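Local coordinates for putative poly(3-hydroxybutyrate) depolymerase LpqC (Bordetella parapertussis 12822, PDB 3D0K), which probably hydrolyses ester bonds, as a serine hydrolase of alpha/beta-hydrolase type related to poly(3-hydroxybutyrate) depolymerases, at residues 89-92 with 93-96. Residues are numbered along the deposited sequence; the frame is centred on the assembly and turned at random.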
ATOM      1  N   THR A  89       3.819   5.955   8.640  1.00 17.79           N
ATOM      2  CA  THR A  89       4.304   4.953   9.577  1.00 17.95           C
ATOM      3  C   THR A  89       3.413   4.876  10.812  1.00 18.18           C
ATOM      4  O   THR A  89       3.272   5.859  11.527  1.00 17.45           O
ATOM      5  CB  THR A  89       5.731   5.299   9.980  1.00 16.88           C
ATOM      6  OG1 THR A  89       6.509   5.397   8.780  1.00 18.87           O
ATOM      7  CG2 THR A  89       6.299   4.232  10.865  1.00 17.96           C
ATOM      8  N   PHE A  90       2.863   3.681  11.072  1.00 19.56           N
ATOM      9  CA  PHE A  90       1.823   3.508  12.124  1.00 19.17           C
ATOM     10  C   PHE A  90       2.393   2.602  13.194  1.00 20.28           C
ATOM     11  O   PHE A  90       2.552   1.403  12.982  1.00 20.39           O
ATOM     12  CB  PHE A  90       0.521   2.928  11.493  1.00 19.91           C
ATOM     13  CG  PHE A  90      -0.072   3.824  10.436  1.00 17.57           C
ATOM     14  CD1 PHE A  90      -0.904   4.872  10.785  1.00 19.68           C
ATOM     15  CD2 PHE A  90       0.277   3.662   9.081  1.00 15.26           C
ATOM     16  CE1 PHE A  90      -1.420   5.705   9.818  1.00 17.17           C
ATOM     17  CE2 PHE A  90      -0.224   4.472   8.107  1.00 20.10           C
ATOM     18  CZ  PHE A  90      -1.054   5.530   8.471  1.00 15.87           C
ATOM     19  N   SER A  91       2.760   3.194  14.321  1.00 19.95           N
ATOM     20  CA  SER A  91       3.482   2.469  15.329  1.00 21.87           C
ATOM     21  C   SER A  91       2.590   1.440  16.007  1.00 21.84           C
ATOM     22  O   SER A  91       1.381   1.609  16.051  1.00 21.68           O
ATOM     23  CB  SER A  91       4.033   3.443  16.374  1.00 22.87           C
ATOM     24  OG  SER A  91       2.972   4.019  17.123  1.00 23.23           O
ATOM     25  N   ASP A  92       3.192   0.378  16.517  1.00 23.44           N
ATOM     26  CA  ASP A  92       2.457  -0.619  17.295  1.00 25.00           C
ATOM     27  C   ASP A  92       1.824   0.002  18.534  1.00 25.93           C
ATOM     28  O   ASP A  92       0.735  -0.427  18.980  1.00 25.43           O
ATOM     29  CB  ASP A  92       3.390  -1.721  17.719  1.00 25.98           C
ATOM     30  CG  ASP A  92       3.594  -2.757  16.655  1.00 29.26           C
ATOM     31  OD1 ASP A  92       2.626  -3.102  15.928  1.00 31.06           O
ATOM     32  OD2 ASP A  92       4.741  -3.261  16.552  1.00 33.46           O
ATOM     33  N   GLU A  93       2.481   1.025  19.087  1.00 25.69           N
ATOM     34  CA  GLU A  93       1.975   1.635  20.306  1.00 27.25           C
ATOM     35  C   GLU A  93       0.691   2.417  20.083  1.00 26.17           C
ATOM     36  O   GLU A  93      -0.225   2.295  20.861  1.00 26.62           O
ATOM     37  CB  GLU A  93       3.026   2.535  20.975  1.00 28.10           C
ATOM     38  CG  GLU A  93       2.979   2.435  22.476  1.00 33.60           C
ATOM     39  CD  GLU A  93       3.147   3.785  23.195  1.00 41.41           C
ATOM     40  OE1 GLU A  93       3.822   4.721  22.650  1.00 39.29           O
ATOM     41  OE2 GLU A  93       2.598   3.887  24.339  1.00 45.47           O
ATOM     42  N   ILE A  94       0.600   3.181  19.003  1.00 25.36           N
ATOM     43  CA  ILE A  94      -0.590   4.018  18.760  1.00 23.83           C
ATOM     44  C   ILE A  94      -1.637   3.357  17.836  1.00 24.03           C
ATOM     45  O   ILE A  94      -2.846   3.685  17.898  1.00 22.95           O
ATOM     46  CB  ILE A  94      -0.169   5.394  18.191  1.00 24.16           C
ATOM     47  CG1 ILE A  94       0.815   6.062  19.154  1.00 25.42           C
ATOM     48  CG2 ILE A  94      -1.376   6.309  17.905  1.00 23.83           C
ATOM     49  CD1 ILE A  94       1.524   7.280  18.603  1.00 27.77           C
ATOM     50  N   TRP A  95      -1.165   2.441  16.987  1.00 22.05           N
ATOM     51  CA  TRP A  95      -2.035   1.730  16.029  1.00 22.30           C
ATOM     52  C   TRP A  95      -1.887   0.213  16.218  1.00 21.72           C
ATOM     53  O   TRP A  95      -1.390  -0.490  15.344  1.00 20.64           O
ATOM     54  CB  TRP A  95      -1.654   2.126  14.607  1.00 21.18           C
ATOM     55  CG  TRP A  95      -1.792   3.583  14.380  1.00 19.91           C
ATOM     56  CD1 TRP A  95      -0.865   4.554  14.681  1.00 21.27           C
ATOM     57  CD2 TRP A  95      -2.907   4.259  13.792  1.00 20.80           C
ATOM     58  NE1 TRP A  95      -1.346   5.799  14.320  1.00 21.53           N
ATOM     59  CE2 TRP A  95      -2.589   5.655  13.765  1.00 19.13           C
ATOM     60  CE3 TRP A  95      -4.144   3.831  13.275  1.00 22.69           C
ATOM     61  CZ2 TRP A  95      -3.458   6.620  13.237  1.00 19.84           C
ATOM     62  CZ3 TRP A  95      -5.021   4.795  12.755  1.00 21.79           C
ATOM     63  CH2 TRP A  95      -4.676   6.180  12.757  1.00 21.92           C
ATOM     64  N   PRO A  96      -2.328  -0.298  17.379  1.00 22.00           N
ATOM     65  CA  PRO A  96      -2.009  -1.696  17.707  1.00 21.72           C
ATOM     66  C   PRO A  96      -2.756  -2.754  16.863  1.00 20.57           C
ATOM     67  O   PRO A  96      -3.932  -2.596  16.534  1.00 20.18           O
ATOM     68  CB  PRO A  96      -2.396  -1.794  19.205  1.00 22.03           C
ATOM     69  CG  PRO A  96      -3.489  -0.785  19.337  1.00 22.19           C
ATOM     70  CD  PRO A  96      -3.149   0.346  18.432  1.00 22.99           C
TER
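Ser91 O accepts the backbone N-H of Trp95 over 2.8 Å, the shortest hydrogen bond in this turn and one of the two bonds of an ST motif. With phi/psi of Ser91, Asp92, Glu93 and Ile94 running from extended into helical values, the chain makes a single helix-like i to i+4 turn between strand 84-89 of the alpha/beta-hydrolase-like sheet and helix 97-100. The serine grips the turn a second time: its OG takes the N-H of Ile94 at 3.1 Å and 158°, the i to i+3 side-chain-to-backbone bond that completes the motif. Behind this is the Ser91 chi1 of 68°, which sets OG between the backbone N and the carbonyl carbon, and CB and CG1 of Ile94 lie against the same oxygen. The turn also brings Trp95 back to Phe90. Their rings form a T-shaped pair, planes at 81°, in which the phenyl presents its edge to the indole face; Phe90 CD1 stands 3.5 Å from Trp95 CE2. Nearer the backbone, Phe90 CB adds a CH-pi contact over the five-membered ring of Trp95, 4.1 Å from its centroid. Both aromatics are buried against Thr120, in the loop before helix 122-133, and Leu123 of that helix, while Phe90 also stacks with Phe40 and Trp95 NE1 is hydrogen-bonded to Pro39 O. Arg65 NH2 bonds to the carbonyl oxygens of both Phe90 and Trp95, so one guanidinium nitrogen links the chain just before the turn to its last residue. Exposed Pro96 follows, its CA lying 3.3 Å from Asp92 O.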